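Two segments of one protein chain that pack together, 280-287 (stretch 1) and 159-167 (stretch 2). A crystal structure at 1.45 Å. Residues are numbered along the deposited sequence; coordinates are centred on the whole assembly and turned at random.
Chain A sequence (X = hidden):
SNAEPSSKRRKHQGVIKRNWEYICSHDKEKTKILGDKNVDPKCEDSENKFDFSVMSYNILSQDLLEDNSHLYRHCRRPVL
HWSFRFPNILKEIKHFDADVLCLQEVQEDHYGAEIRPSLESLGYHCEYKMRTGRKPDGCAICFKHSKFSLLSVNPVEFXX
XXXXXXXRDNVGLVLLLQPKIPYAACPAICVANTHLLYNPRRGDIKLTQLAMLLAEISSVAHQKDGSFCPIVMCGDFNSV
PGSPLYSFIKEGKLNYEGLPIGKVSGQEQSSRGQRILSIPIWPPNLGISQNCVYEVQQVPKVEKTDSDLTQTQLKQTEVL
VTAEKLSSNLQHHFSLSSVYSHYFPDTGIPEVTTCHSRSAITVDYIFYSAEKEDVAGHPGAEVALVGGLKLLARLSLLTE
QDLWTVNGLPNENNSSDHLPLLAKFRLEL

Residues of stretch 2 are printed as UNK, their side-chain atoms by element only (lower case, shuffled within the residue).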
# COMPACT_ATOMS: atom_id res chain seq x y z
N PRO A 280 -26.23 1.89 -1.22
CA PRO A 280 -24.82 1.78 -0.84
C PRO A 280 -23.95 1.42 -2.05
O PRO A 280 -24.44 1.02 -3.12
CB PRO A 280 -24.83 0.63 0.17
CG PRO A 280 -25.86 -0.29 -0.40
CD PRO A 280 -26.96 0.64 -0.91
N ILE A 281 -22.65 1.52 -1.84
CA ILE A 281 -21.70 1.31 -2.93
C ILE A 281 -21.70 -0.14 -3.37
O ILE A 281 -21.60 -0.44 -4.57
CB ILE A 281 -20.29 1.77 -2.50
CG1 ILE A 281 -20.28 3.28 -2.24
CG2 ILE A 281 -19.25 1.38 -3.55
CD1 ILE A 281 -18.96 3.79 -1.65
N TRP A 282 -21.78 -1.05 -2.41
CA TRP A 282 -21.67 -2.51 -2.63
C TRP A 282 -22.91 -3.20 -2.08
O TRP A 282 -23.56 -2.63 -1.23
CB TRP A 282 -20.37 -3.02 -1.99
CG TRP A 282 -20.30 -2.84 -0.50
CD1 TRP A 282 -20.93 -3.56 0.46
CD2 TRP A 282 -19.52 -1.85 0.19
NE1 TRP A 282 -20.61 -3.08 1.69
CE2 TRP A 282 -19.75 -2.04 1.56
CE3 TRP A 282 -18.66 -0.84 -0.22
CZ2 TRP A 282 -19.15 -1.25 2.52
CZ3 TRP A 282 -18.06 -0.06 0.73
CH2 TRP A 282 -18.31 -0.26 2.08
N PRO A 283 -23.28 -4.39 -2.57
CA PRO A 283 -24.49 -5.03 -2.13
C PRO A 283 -24.44 -5.67 -0.73
O PRO A 283 -23.41 -5.94 -0.24
CB PRO A 283 -24.75 -6.07 -3.21
CG PRO A 283 -23.39 -6.44 -3.70
CD PRO A 283 -22.65 -5.12 -3.67
N PRO A 284 -25.61 -5.98 -0.13
CA PRO A 284 -25.66 -6.60 1.18
C PRO A 284 -25.00 -7.98 1.29
O PRO A 284 -24.56 -8.30 2.33
CB PRO A 284 -27.14 -6.77 1.52
CG PRO A 284 -27.91 -6.16 0.40
CD PRO A 284 -26.94 -5.64 -0.63
N ASN A 285 -24.86 -8.73 0.19
CA ASN A 285 -24.23 -10.08 0.23
C ASN A 285 -22.71 -10.00 0.44
O ASN A 285 -22.14 -11.04 0.60
CB ASN A 285 -24.70 -11.01 -0.89
CG ASN A 285 -24.30 -10.60 -2.28
OD1 ASN A 285 -24.27 -9.42 -2.57
ND2 ASN A 285 -24.05 -11.57 -3.13
N LEU A 286 -22.07 -8.84 0.35
CA LEU A 286 -20.65 -8.68 0.75
C LEU A 286 -20.51 -8.94 2.25
O LEU A 286 -19.49 -9.43 2.65
CB LEU A 286 -20.14 -7.30 0.37
CG LEU A 286 -18.64 -7.12 0.60
CD1 LEU A 286 -17.86 -8.22 -0.08
CD2 LEU A 286 -18.16 -5.76 0.13
N GLY A 287 -21.48 -8.54 3.06
CA GLY A 287 -21.41 -8.74 4.52
C GLY A 287 -20.51 -7.74 5.22
O GLY A 287 -19.87 -8.11 6.15
N UNK A 159 -11.68 -10.56 -5.06
CA UNK A 159 -12.53 -11.20 -6.09
C UNK A 159 -13.64 -11.99 -5.40
O UNK A 159 -13.33 -12.87 -4.62
c UNK A 159 -14.20 -14.15 -9.80
c UNK A 159 -12.56 -12.86 -7.98
c UNK A 159 -13.61 -14.86 -8.79
c UNK A 159 -13.16 -12.17 -9.01
c UNK A 159 -13.96 -12.82 -9.92
c UNK A 159 -12.81 -14.21 -7.87
c UNK A 159 -11.72 -12.15 -6.97
N UNK A 160 -14.91 -11.69 -5.67
CA UNK A 160 -16.03 -12.48 -5.15
C UNK A 160 -16.81 -13.00 -6.36
O UNK A 160 -17.45 -12.23 -7.00
n UNK A 160 -19.82 -12.87 -0.55
c UNK A 160 -16.92 -11.62 -4.25
n UNK A 160 -17.85 -12.95 -1.72
c UNK A 160 -18.53 -12.61 -0.63
c UNK A 160 -16.35 -11.38 -2.87
c UNK A 160 -16.47 -12.59 -1.98
n UNK A 160 -17.94 -11.95 0.35
N UNK A 161 -16.85 -14.31 -6.63
CA UNK A 161 -17.56 -14.79 -7.79
C UNK A 161 -19.07 -14.58 -7.66
O UNK A 161 -19.69 -14.58 -8.65
c UNK A 161 -17.19 -16.27 -7.88
c UNK A 161 -16.30 -15.38 -5.82
c UNK A 161 -16.78 -16.65 -6.51
N UNK A 162 -19.59 -14.43 -6.45
CA UNK A 162 -21.01 -14.26 -6.21
C UNK A 162 -21.47 -12.81 -6.23
O UNK A 162 -22.66 -12.55 -6.02
c UNK A 162 -21.39 -14.91 -4.86
c UNK A 162 -20.56 -14.36 -3.67
o UNK A 162 -19.36 -14.05 -3.84
o UNK A 162 -21.13 -14.26 -2.56
N UNK A 163 -20.57 -11.86 -6.50
CA UNK A 163 -20.87 -10.43 -6.47
C UNK A 163 -20.30 -9.82 -7.75
O UNK A 163 -19.08 -9.69 -7.88
c UNK A 163 -20.29 -9.75 -5.23
c UNK A 163 -20.25 -9.99 -2.70
c UNK A 163 -20.53 -8.25 -5.26
c UNK A 163 -20.90 -10.40 -3.98
N UNK A 164 -21.18 -9.46 -8.69
CA UNK A 164 -20.70 -9.02 -10.00
C UNK A 164 -19.77 -7.82 -9.90
O UNK A 164 -18.83 -7.69 -10.70
o UNK A 164 -22.53 -9.94 -11.26
c UNK A 164 -21.88 -8.73 -10.91
N UNK A 165 -19.99 -6.93 -8.93
CA UNK A 165 -19.13 -5.77 -8.78
C UNK A 165 -17.68 -6.16 -8.61
O UNK A 165 -16.78 -5.49 -9.14
c UNK A 165 -18.70 -3.85 -7.06
c UNK A 165 -18.65 -2.74 -8.09
c UNK A 165 -19.59 -4.99 -7.54
c UNK A 165 -19.18 -3.28 -5.73
N UNK A 166 -17.43 -7.21 -7.84
CA UNK A 166 -16.09 -7.55 -7.37
C UNK A 166 -15.46 -8.60 -8.28
O UNK A 166 -15.12 -9.71 -7.87
c UNK A 166 -15.22 -5.90 -4.85
c UNK A 166 -16.15 -8.01 -5.92
c UNK A 166 -16.41 -6.86 -4.95
c UNK A 166 -16.76 -7.40 -3.57
N UNK A 167 -15.26 -8.21 -9.54
CA UNK A 167 -14.77 -9.12 -10.56
C UNK A 167 -13.28 -8.98 -10.83
O UNK A 167 -12.78 -9.55 -11.81
c UNK A 167 -15.57 -8.94 -11.86
o UNK A 167 -16.22 -7.25 -13.41
o UNK A 167 -14.66 -6.72 -11.97
c UNK A 167 -15.47 -7.54 -12.45
O HOH W 1 -19.49 -12.40 2.75
O HOH W 2 -23.76 -14.27 -1.96

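Position 159 carries seven side-chain carbons, one leading into a six-membered ring with no heteroatom. It is out of reach of stretch 1, so the ring alone identifies Phe159.

Position 160 has three carbons, a nitrogen, then a carbon bearing two further nitrogens, a guanidinium; one terminal nitrogen reaches the Asn285 carbonyl and the other lies near that of Leu286, hence Arg160. Its NH2 gives a weak hydrogen bond to Asn285 O (3.2 Å, N-H...O angle 132°), and Arg160 NH1 lies 3.7 Å from Leu286 O, a gap spanned by water 1, which accepts from Arg160 NH1 (2.9 Å) and donates to Leu286 O (3.0 Å).

At position 161 three carbons close a ring onto the backbone nitrogen, clear of stretch 1: Pro161.

Position 162 shows two carbons, the second ending in two oxygens, one of them linked through water 2 to the Asn285 side-chain amide. This is a short carboxylate, Asp162. It holds the guanidinium through Arg160 NE to Asp162 OD1 and Arg160 NH2 to Asp162 OD2, both 2.8 Å and nearly straight at 164° and 176°, so the salt bridge is two-pronged. Asn285 ND2 gives a weak hydrogen bond to the backbone Asp162 O (3.4 Å, 137°). Water 2 donates to Asp162 OD2 (2.7 Å) and accepts from Asn285 ND2 (3.0 Å).

Four carbons at position 163 fork at the first, one arm two carbons long; the short branch lies on the Pro283 ring and the end of the longer arm on Leu286, which fits Ile163. Ile163 CG2 meets Pro283 CG at 3.7 Å, while Ile163 CD1 lies 3.7 Å from Leu286 CA. The backbone bond from Ile163 N to Arg160 O (3.2 Å) closes a type I turn.

Position 164 has one carbon and one oxygen and touches nothing of stretch 1: Ser164.

The four carbons of position 165 fork at the second, and one tip approaches Trp282 and the Ile281 carbonyl, giving Leu165; its CD2 lies 3.9 Å from both Trp282 CB and Ile281 O.

Position 166 repeats that fork, with one tip against the Leu286 side chain, and is Leu166; Leu166 CD1 packs on Leu286 CD1 at 3.7 Å.

Position 167 has two carbons, the second with two oxygens, out of reach of stretch 1: Asp167.

The contact, burying 366 Å² over both sides, combines apolar packing with polar contacts. Ile163 touches both Pro283 and Leu286; Leu165 extends the packing to Trp282, and Leu166 adds to it at Leu286. The 3-10 segment 284-286 offers the carbonyls of Asn285 and Leu286 to Arg160, whose guanidinium is already held by Asp162. Both direct hydrogen bonds are weak, and shorter water links accompany them.

Stretch 2 159-167: FRPDISLLD
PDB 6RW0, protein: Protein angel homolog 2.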